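Local atomic coordinates of peroxidase (Cellulomonas bogoriensis 69B4 = DSM 16987, PDB entry 6QZO), a protein that probably acts as a heme-b-dependent DyP-type peroxidase, an oxidoreductase that uses peroxide to oxidise its substrates. Residues Ile185-Pro188 with Met193-Leu196; Val144-Ala149 with Val329-Asp334; Gly262-Gly267 with Asp272-Glu277. One frame throughout, in Å; residues are numbered along the deposited sequence.

Contact 1: residues Ile185-Pro188 with Met193-Leu196; sequences ISEP and MRNL
In the long connection between strand 170-179 and strand 229-238, just ahead of the heme-binding part of the DyP fold, Glu187 reaches across a tight return of the chain to Arg194. The link is side chain to backbone: Arg194 N donates to Glu187 OE2 at 3.1 Å, with an N-H...O angle of 151°. The donor stands almost over the carboxylate, 83° out of its plane. In the glutamate, CG lies beside the backbone N, and one bend at chi2 (-70°) brings the carboxylate to Arg194, which also leaves OE2 3.7 Å from Met193 CA. OE1 lies against the aliphatic start of the arginine, 3.1 Å from Arg194 CG and 3.4 Å from Arg194 CB, a snug fit. This is not an ion pair between the two residues: Glu187 OE1 and Arg194 NE are 5.0 Å apart. The charge of Glu187 is met instead by Arg181, whose NE forms a salt bridge with OE1. Arg194 bends at chi2, and its NH1 bonds to the carbonyl oxygens of Gly198 and Leu259. With an alanine in place of Glu187, Arg194 N would probably lose its OE2 acceptor and Arg181 its OE1 counter-charge, and the turn back toward Met193 would be less firmly held. All three touching residues are buried, and Glu91 of the second subunit packs on Arg194. The backbone of Met193 bonds to Glu201, while neighbouring Asn195 touches the heme. Gly198 to Gly202, reading GQVEG, match the GXXDG signature of DyP-type peroxidases with Glu in the Asp position; the contact lies in the loop leading into that motif.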
loop_
_atom_site.group_PDB
_atom_site.type_symbol
_atom_site.label_atom_id
_atom_site.label_comp_id
_atom_site.label_asym_id
_atom_site.label_seq_id
_atom_site.Cartn_x
_atom_site.Cartn_y
_atom_site.Cartn_z
ATOM N N ILE A 185 -15.857 -3.194 3.452
ATOM C CA ILE A 185 -16.017 -3.214 1.969
ATOM C C ILE A 185 -15.897 -4.658 1.480
ATOM O O ILE A 185 -14.814 -5.237 1.572
ATOM C CB ILE A 185 -15.020 -2.277 1.264
ATOM C CG1 ILE A 185 -15.161 -0.837 1.758
ATOM C CG2 ILE A 185 -15.180 -2.370 -0.248
ATOM C CD1 ILE A 185 -14.209 0.131 1.087
ATOM N N SER A 186 -17.024 -5.196 1.025
ATOM C CA SER A 186 -17.190 -6.543 0.428
ATOM C C SER A 186 -17.184 -6.413 -1.098
ATOM O O SER A 186 -17.641 -5.360 -1.621
ATOM C CB SER A 186 -18.451 -7.195 0.945
ATOM O OG SER A 186 -18.318 -7.393 2.341
ATOM N N GLU A 187 -16.709 -7.458 -1.775
ATOM C CA GLU A 187 -16.624 -7.525 -3.256
ATOM C C GLU A 187 -18.025 -7.377 -3.840
ATOM O O GLU A 187 -19.022 -7.521 -3.129
ATOM C CB GLU A 187 -15.983 -8.839 -3.710
ATOM C CG GLU A 187 -14.599 -9.089 -3.139
ATOM C CD GLU A 187 -13.484 -8.186 -3.653
ATOM O OE1 GLU A 187 -13.751 -7.355 -4.574
ATOM O OE2 GLU A 187 -12.334 -8.319 -3.136
ATOM N N PRO A 188 -18.143 -7.043 -5.146
ATOM C CA PRO A 188 -19.429 -7.135 -5.847
ATOM C C PRO A 188 -20.093 -8.521 -5.697
ATOM O O PRO A 188 -19.466 -9.538 -6.056
ATOM C CB PRO A 188 -19.056 -6.858 -7.316
ATOM C CG PRO A 188 -17.767 -6.042 -7.249
ATOM C CD PRO A 188 -17.059 -6.503 -5.990
ATOM N N MET A 193 -12.676 -12.947 -2.916
ATOM C CA MET A 193 -11.615 -11.935 -3.174
ATOM C C MET A 193 -11.515 -11.733 -4.685
ATOM O O MET A 193 -11.653 -12.728 -5.435
ATOM C CB MET A 193 -10.249 -12.386 -2.642
ATOM C CG MET A 193 -9.152 -11.336 -2.775
ATOM S SD MET A 193 -7.467 -12.045 -2.739
ATOM C CE MET A 193 -7.068 -11.999 -4.493
ATOM N N ARG A 194 -11.283 -10.486 -5.101
ATOM C CA ARG A 194 -11.025 -10.102 -6.509
ATOM C C ARG A 194 -9.538 -9.858 -6.648
ATOM O O ARG A 194 -9.010 -9.141 -5.806
ATOM C CB ARG A 194 -11.809 -8.847 -6.896
ATOM C CG ARG A 194 -13.292 -9.099 -7.114
ATOM C CD ARG A 194 -13.552 -9.667 -8.488
ATOM N NE ARG A 194 -14.963 -9.972 -8.697
ATOM C CZ ARG A 194 -15.443 -10.546 -9.785
ATOM N NH1 ARG A 194 -14.631 -10.881 -10.775
ATOM N NH2 ARG A 194 -16.736 -10.799 -9.883
ATOM N N ASN A 195 -8.909 -10.472 -7.651
ATOM C CA ASN A 195 -7.478 -10.258 -7.970
ATOM C C ASN A 195 -7.410 -9.236 -9.110
ATOM O O ASN A 195 -8.475 -8.854 -9.634
ATOM C CB ASN A 195 -6.751 -11.580 -8.240
ATOM C CG ASN A 195 -7.142 -12.242 -9.543
ATOM O OD1 ASN A 195 -7.495 -11.569 -10.512
ATOM N ND2 ASN A 195 -7.073 -13.556 -9.580
ATOM N N LEU A 196 -6.205 -8.811 -9.469
ATOM C CA LEU A 196 -5.986 -7.684 -10.414
ATOM C C LEU A 196 -6.071 -8.186 -11.860
ATOM O O LEU A 196 -5.953 -7.359 -12.770
ATOM C CB LEU A 196 -4.651 -7.011 -10.088
ATOM C CG LEU A 196 -4.625 -6.321 -8.726
ATOM C CD1 LEU A 196 -3.243 -5.791 -8.403
ATOM C CD2 LEU A 196 -5.624 -5.177 -8.657
#

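Contact 2: residues Val144-Ala149 with Val329-Asp334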
loop_
_atom_site.group_PDB
_atom_site.type_symbol
_atom_site.label_atom_id
_atom_site.label_comp_id
_atom_site.label_asym_id
_atom_site.label_seq_id
_atom_site.Cartn_x
_atom_site.Cartn_y
_atom_site.Cartn_z
ATOM N N VAL A 144 10.721 -15.376 8.517
ATOM C CA VAL A 144 9.688 -14.500 7.914
ATOM C C VAL A 144 8.695 -14.101 8.995
ATOM O O VAL A 144 8.328 -14.957 9.814
ATOM C CB VAL A 144 8.957 -15.191 6.763
ATOM C CG1 VAL A 144 8.217 -16.443 7.247
ATOM C CG2 VAL A 144 8.012 -14.227 6.048
ATOM N N LEU A 145 8.267 -12.837 8.959
ATOM C CA LEU A 145 7.092 -12.348 9.715
ATOM C C LEU A 145 5.987 -12.039 8.705
ATOM O O LEU A 145 6.150 -11.090 7.913
ATOM C CB LEU A 145 7.504 -11.097 10.496
ATOM C CG LEU A 145 8.677 -11.298 11.460
ATOM C CD1 LEU A 145 9.172 -9.958 11.979
ATOM C CD2 LEU A 145 8.272 -12.211 12.593
ATOM N N GLN A 146 4.912 -12.827 8.705
ATOM C CA GLN A 146 3.682 -12.428 7.987
ATOM C C GLN A 146 2.918 -11.499 8.921
ATOM O O GLN A 146 2.384 -12.000 9.939
ATOM C CB GLN A 146 2.821 -13.622 7.585
ATOM C CG GLN A 146 1.542 -13.189 6.873
ATOM C CD GLN A 146 0.579 -14.331 6.710
ATOM O OE1 GLN A 146 0.656 -15.095 5.756
ATOM N NE2 GLN A 146 -0.344 -14.442 7.650
ATOM N N VAL A 147 2.898 -10.206 8.595
ATOM C CA VAL A 147 2.212 -9.155 9.400
ATOM C C VAL A 147 0.953 -8.743 8.639
ATOM O O VAL A 147 1.078 -8.245 7.468
ATOM C CB VAL A 147 3.130 -7.952 9.669
ATOM C CG1 VAL A 147 2.552 -7.020 10.727
ATOM C CG2 VAL A 147 4.519 -8.406 10.072
ATOM N N CYS A 148 -0.204 -8.972 9.270
ATOM C CA CYS A 148 -1.544 -8.742 8.681
ATOM C C CYS A 148 -2.349 -7.812 9.583
ATOM O O CYS A 148 -2.306 -8.033 10.807
ATOM C CB CYS A 148 -2.305 -10.049 8.552
ATOM S SG CYS A 148 -1.620 -11.111 7.269
ATOM N N ALA A 149 -3.081 -6.867 8.990
ATOM C CA ALA A 149 -3.969 -5.930 9.717
ATOM C C ALA A 149 -4.977 -5.274 8.771
ATOM O O ALA A 149 -4.759 -5.267 7.547
ATOM C CB ALA A 149 -3.154 -4.894 10.446
ATOM N N VAL A 329 0.405 -16.951 -1.018
ATOM C CA VAL A 329 0.812 -17.544 0.291
ATOM C C VAL A 329 -0.058 -18.780 0.503
ATOM O O VAL A 329 -1.289 -18.637 0.436
ATOM C CB VAL A 329 0.622 -16.529 1.433
ATOM C CG1 VAL A 329 1.101 -17.085 2.772
ATOM C CG2 VAL A 329 1.310 -15.202 1.137
ATOM N N THR A 330 0.545 -19.956 0.712
ATOM C CA THR A 330 -0.193 -21.217 1.019
ATOM C C THR A 330 0.345 -21.830 2.315
ATOM O O THR A 330 1.534 -21.673 2.600
ATOM C CB THR A 330 -0.131 -22.227 -0.131
ATOM O OG1 THR A 330 1.184 -22.781 -0.158
ATOM C CG2 THR A 330 -0.458 -21.622 -1.481
ATOM N N TYR A 331 -0.540 -22.486 3.060
ATOM C CA TYR A 331 -0.241 -23.248 4.295
ATOM C C TYR A 331 -0.725 -24.692 4.129
ATOM O O TYR A 331 -1.840 -24.903 3.632
ATOM C CB TYR A 331 -0.909 -22.603 5.502
ATOM C CG TYR A 331 -0.387 -21.232 5.833
ATOM C CD1 TYR A 331 0.795 -21.070 6.533
ATOM C CD2 TYR A 331 -1.092 -20.098 5.472
ATOM C CE1 TYR A 331 1.283 -19.818 6.842
ATOM C CE2 TYR A 331 -0.614 -18.838 5.762
ATOM C CZ TYR A 331 0.579 -18.697 6.453
ATOM O OH TYR A 331 1.035 -17.451 6.788
ATOM N N GLN A 332 0.109 -25.648 4.538
ATOM C CA GLN A 332 -0.156 -27.109 4.411
ATOM C C GLN A 332 0.740 -27.871 5.399
ATOM O O GLN A 332 1.797 -27.319 5.782
ATOM C CB GLN A 332 0.064 -27.536 2.957
ATOM C CG GLN A 332 1.443 -27.202 2.404
ATOM C CD GLN A 332 1.576 -25.765 1.955
ATOM O OE1 GLN A 332 0.782 -25.260 1.161
ATOM N NE2 GLN A 332 2.599 -25.098 2.450
ATOM N N ARG A 333 0.352 -29.086 5.801
ATOM C CA ARG A 333 1.155 -29.924 6.736
ATOM C C ARG A 333 2.541 -30.170 6.119
ATOM O O ARG A 333 3.526 -29.995 6.837
ATOM C CB ARG A 333 0.448 -31.248 7.058
ATOM C CG ARG A 333 1.135 -32.078 8.138
ATOM C CD ARG A 333 0.547 -33.473 8.347
ATOM N NE ARG A 333 -0.386 -33.996 7.347
ATOM C CZ ARG A 333 -0.062 -34.699 6.254
ATOM N NH1 ARG A 333 1.198 -35.006 5.983
ATOM N NH2 ARG A 333 -1.014 -35.108 5.439
ATOM N N ASP A 334 2.599 -30.524 4.828
ATOM C CA ASP A 334 3.825 -31.036 4.156
ATOM C C ASP A 334 3.882 -30.483 2.727
ATOM O O ASP A 334 3.049 -30.887 1.899
ATOM C CB ASP A 334 3.862 -32.568 4.217
ATOM C CG ASP A 334 5.063 -33.232 3.556
ATOM O OD1 ASP A 334 5.748 -32.571 2.742
ATOM O OD2 ASP A 334 5.294 -34.423 3.845
#
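Gln146 and Tyr331 reach toward each other from strands of two different sheets, with one hydrogen bond at the centre of the contact. Tyr331 OH donates to Gln146 OE1 at 2.6 Å, a short distance. The phenol approaches from above the amide plane, 56° out of it, and makes a C=O...O angle of 105°, well away from a lone-pair direction. The amide and the ring are turned 81° against each other, and OE1 lies at the ring's edge, close to its plane. Gln146 NE2 is also near Tyr331 OH, at 3.4 Å, but the angle is too poor for a bond; this nitrogen donates to Gly39 O instead. The two bonds, one to OE1 and one from NE2, are consistent with this orientation of the amide and would hold its rotation. The glutamine has CG anti to the backbone N and its chain extended beyond, which carries the amide the whole way from its strand to the phenol. Van der Waals contact adds little: Val329 CG1 comes to 3.6 Å from Gln146 OE1, covering the carbonyl oxygen with a methyl group. Within the second strand, Thr330 OG1 donates in the carbonyl plane to Gln332 OE1 at 2.8 Å, and past its end Asp334 OD1 caps the N terminus of helix 335-338 through Ala337 N. The three touching residues are buried near the centre of the chain. Strand 143-149 runs between strands 100-105 and 47-55, with Gln146 also packed on Ile48, Leu50 and Thr102. Strand 323-332 lies between strands 306-314 and 229-238, where Tyr331 leans on Thr229 and Met231. The contact therefore spans the two antiparallel four-stranded sheets of the ferredoxin-like halves that make up the DyP fold.

Contact 3: residues Gly262-Gly267 with Asp272-Glu277; sequences GAPLTG and DEPDLE
A type I turn from Pro264 to Gly267 packs Pro264 and Thr266 against Asp272-Asp275 in the long excursion between helix 248-255 and helix 292-296, beside the heme. The polar link is a straight one: Asp275 N donates to Thr266 OG1 at 3.1 Å, with an N-H...O angle of 168°. With chi1 at 58°, OG1 sits between the backbone N and carbonyl carbon of its own residue, facing the returning chain, while the methyl CG2 lies 3.4 Å from Asp275 O. The side chains of Thr266 and Asp275 cross at about a right angle. Beside them the prolines make the apolar part: Pro264 CB is 4.0 Å from Pro274 CB, and the Pro264 ring continues along the backbone until CG is 3.7 Å from Asp272 O. Next to the linking residues, Asp272 OD2 lies 3.6 Å from Gly267 CA. The same OD2 accepts its main bond from Arg268 N, tying the carboxylate to the linking residues. Gly267 N closes its own turn on Pro264 O. Downstream, Asp275 OD1 accepts from Glu277 N at 3.2 Å on the anti side, 34° out of the carboxylate plane, an Asx turn that bends the chain after the contact. Leu276 O bonds to Arg294 NH2 of helix 292-296, whose His292 is the axial ligand of the heme iron. Pro274 comes to about 5 Å from the heme by its side chain, and the side chain of Pro264 lies about 7 Å from that of heme-binding Thr203. Two turns and a proline pair thus shape a surface loop at the margin of the heme pocket.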
loop_
_atom_site.group_PDB
_atom_site.type_symbol
_atom_site.label_atom_id
_atom_site.label_comp_id
_atom_site.label_asym_id
_atom_site.label_seq_id
_atom_site.Cartn_x
_atom_site.Cartn_y
_atom_site.Cartn_z
ATOM N N GLY A 262 -18.266 -15.781 -10.935
ATOM C CA GLY A 262 -17.209 -16.680 -10.425
ATOM C C GLY A 262 -17.642 -18.144 -10.476
ATOM O O GLY A 262 -17.012 -18.972 -9.817
ATOM N N ALA A 263 -18.696 -18.437 -11.229
ATOM C CA ALA A 263 -19.275 -19.783 -11.411
ATOM C C ALA A 263 -18.406 -20.567 -12.383
ATOM O O ALA A 263 -17.772 -19.979 -13.253
ATOM C CB ALA A 263 -20.688 -19.671 -11.939
ATOM N N PRO A 264 -18.382 -21.912 -12.295
ATOM C CA PRO A 264 -17.739 -22.718 -13.323
ATOM C C PRO A 264 -18.490 -22.512 -14.651
ATOM O O PRO A 264 -19.657 -22.170 -14.622
ATOM C CB PRO A 264 -17.810 -24.174 -12.812
ATOM C CG PRO A 264 -18.826 -24.157 -11.691
ATOM C CD PRO A 264 -18.994 -22.717 -11.233
ATOM N N LEU A 265 -17.815 -22.726 -15.780
ATOM C CA LEU A 265 -18.438 -22.594 -17.125
ATOM C C LEU A 265 -19.687 -23.489 -17.212
ATOM O O LEU A 265 -20.572 -23.176 -18.023
ATOM C CB LEU A 265 -17.402 -22.943 -18.199
ATOM C CG LEU A 265 -16.142 -22.081 -18.210
ATOM C CD1 LEU A 265 -15.371 -22.231 -19.502
ATOM C CD2 LEU A 265 -16.478 -20.617 -17.975
ATOM N N THR A 266 -19.758 -24.538 -16.384
ATOM C CA THR A 266 -20.818 -25.585 -16.401
ATOM C C THR A 266 -21.960 -25.260 -15.427
ATOM O O THR A 266 -22.975 -25.957 -15.487
ATOM C CB THR A 266 -20.208 -26.953 -16.099
ATOM O OG1 THR A 266 -19.574 -26.881 -14.825
ATOM C CG2 THR A 266 -19.198 -27.385 -17.137
ATOM N N GLY A 267 -21.805 -24.247 -14.572
ATOM C CA GLY A 267 -22.756 -23.945 -13.484
ATOM C C GLY A 267 -23.349 -22.554 -13.610
ATOM O O GLY A 267 -23.128 -21.929 -14.661
ATOM N N ASP A 272 -21.233 -23.665 -7.001
ATOM C CA ASP A 272 -21.524 -24.871 -7.812
ATOM C C ASP A 272 -20.233 -25.675 -7.993
ATOM O O ASP A 272 -19.155 -25.058 -8.123
ATOM C CB ASP A 272 -22.118 -24.511 -9.175
ATOM C CG ASP A 272 -23.545 -23.989 -9.118
ATOM O OD1 ASP A 272 -24.090 -23.860 -8.013
ATOM O OD2 ASP A 272 -24.102 -23.712 -10.189
ATOM N N GLU A 273 -20.357 -27.002 -7.986
ATOM C CA GLU A 273 -19.262 -27.951 -8.304
ATOM C C GLU A 273 -18.986 -27.883 -9.802
ATOM O O GLU A 273 -19.890 -28.041 -10.612
ATOM C CB GLU A 273 -19.631 -29.385 -7.909
ATOM C CG GLU A 273 -19.447 -29.679 -6.429
ATOM C CD GLU A 273 -18.010 -29.563 -5.944
ATOM O OE1 GLU A 273 -17.086 -29.890 -6.736
ATOM O OE2 GLU A 273 -17.816 -29.110 -4.794
ATOM N N PRO A 274 -17.728 -27.642 -10.219
ATOM C CA PRO A 274 -17.366 -27.751 -11.629
ATOM C C PRO A 274 -17.665 -29.162 -12.155
ATOM O O PRO A 274 -17.352 -30.099 -11.477
ATOM C CB PRO A 274 -15.856 -27.466 -11.652
ATOM C CG PRO A 274 -15.585 -26.729 -10.352
ATOM C CD PRO A 274 -16.594 -27.262 -9.363
ATOM N N ASP A 275 -18.271 -29.269 -13.339
ATOM C CA ASP A 275 -18.536 -30.560 -14.028
ATOM C C ASP A 275 -17.451 -30.770 -15.092
ATOM O O ASP A 275 -17.618 -30.296 -16.222
ATOM C CB ASP A 275 -19.958 -30.605 -14.584
ATOM C CG ASP A 275 -20.325 -31.974 -15.138
ATOM O OD1 ASP A 275 -19.432 -32.839 -15.186
ATOM O OD2 ASP A 275 -21.485 -32.172 -15.535
ATOM N N LEU A 276 -16.392 -31.493 -14.727
ATOM C CA LEU A 276 -15.192 -31.725 -15.568
ATOM C C LEU A 276 -15.460 -32.833 -16.590
ATOM O O LEU A 276 -14.571 -33.064 -17.427
ATOM C CB LEU A 276 -14.017 -32.086 -14.656
ATOM C CG LEU A 276 -13.597 -30.984 -13.683
ATOM C CD1 LEU A 276 -12.473 -31.470 -12.770
ATOM C CD2 LEU A 276 -13.165 -29.707 -14.426
ATOM N N GLU A 277 -16.633 -33.466 -16.550
ATOM C CA GLU A 277 -17.028 -34.518 -17.532
ATOM C C GLU A 277 -17.882 -33.896 -18.648
ATOM O O GLU A 277 -18.097 -34.593 -19.655
ATOM C CB GLU A 277 -17.802 -35.663 -16.868
ATOM C CG GLU A 277 -17.239 -36.118 -15.531
ATOM C CD GLU A 277 -15.792 -36.572 -15.560
ATOM O OE1 GLU A 277 -15.417 -37.295 -16.520
ATOM O OE2 GLU A 277 -15.036 -36.192 -14.622
#

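How the contacts relate
Following the chain from its N terminus, strand 143-149 supplies the first half of contact 2, which closes only at strand 323-332, 180 residues later. Within that large span come the two short returns. Contact 1 closes first, in the connection between strands 170-179 and 229-238; contact 3 follows it in series, between helices 248-255 and 292-296. None crosses another and none touches, although atoms of contacts 1 and 3 come within about 5 Å. Contact 2 joins the sheets of the two halves near the centre of the chain, while contact 1 joins parts of a buried loop, and contact 3 parts of a surface loop, both near the heme.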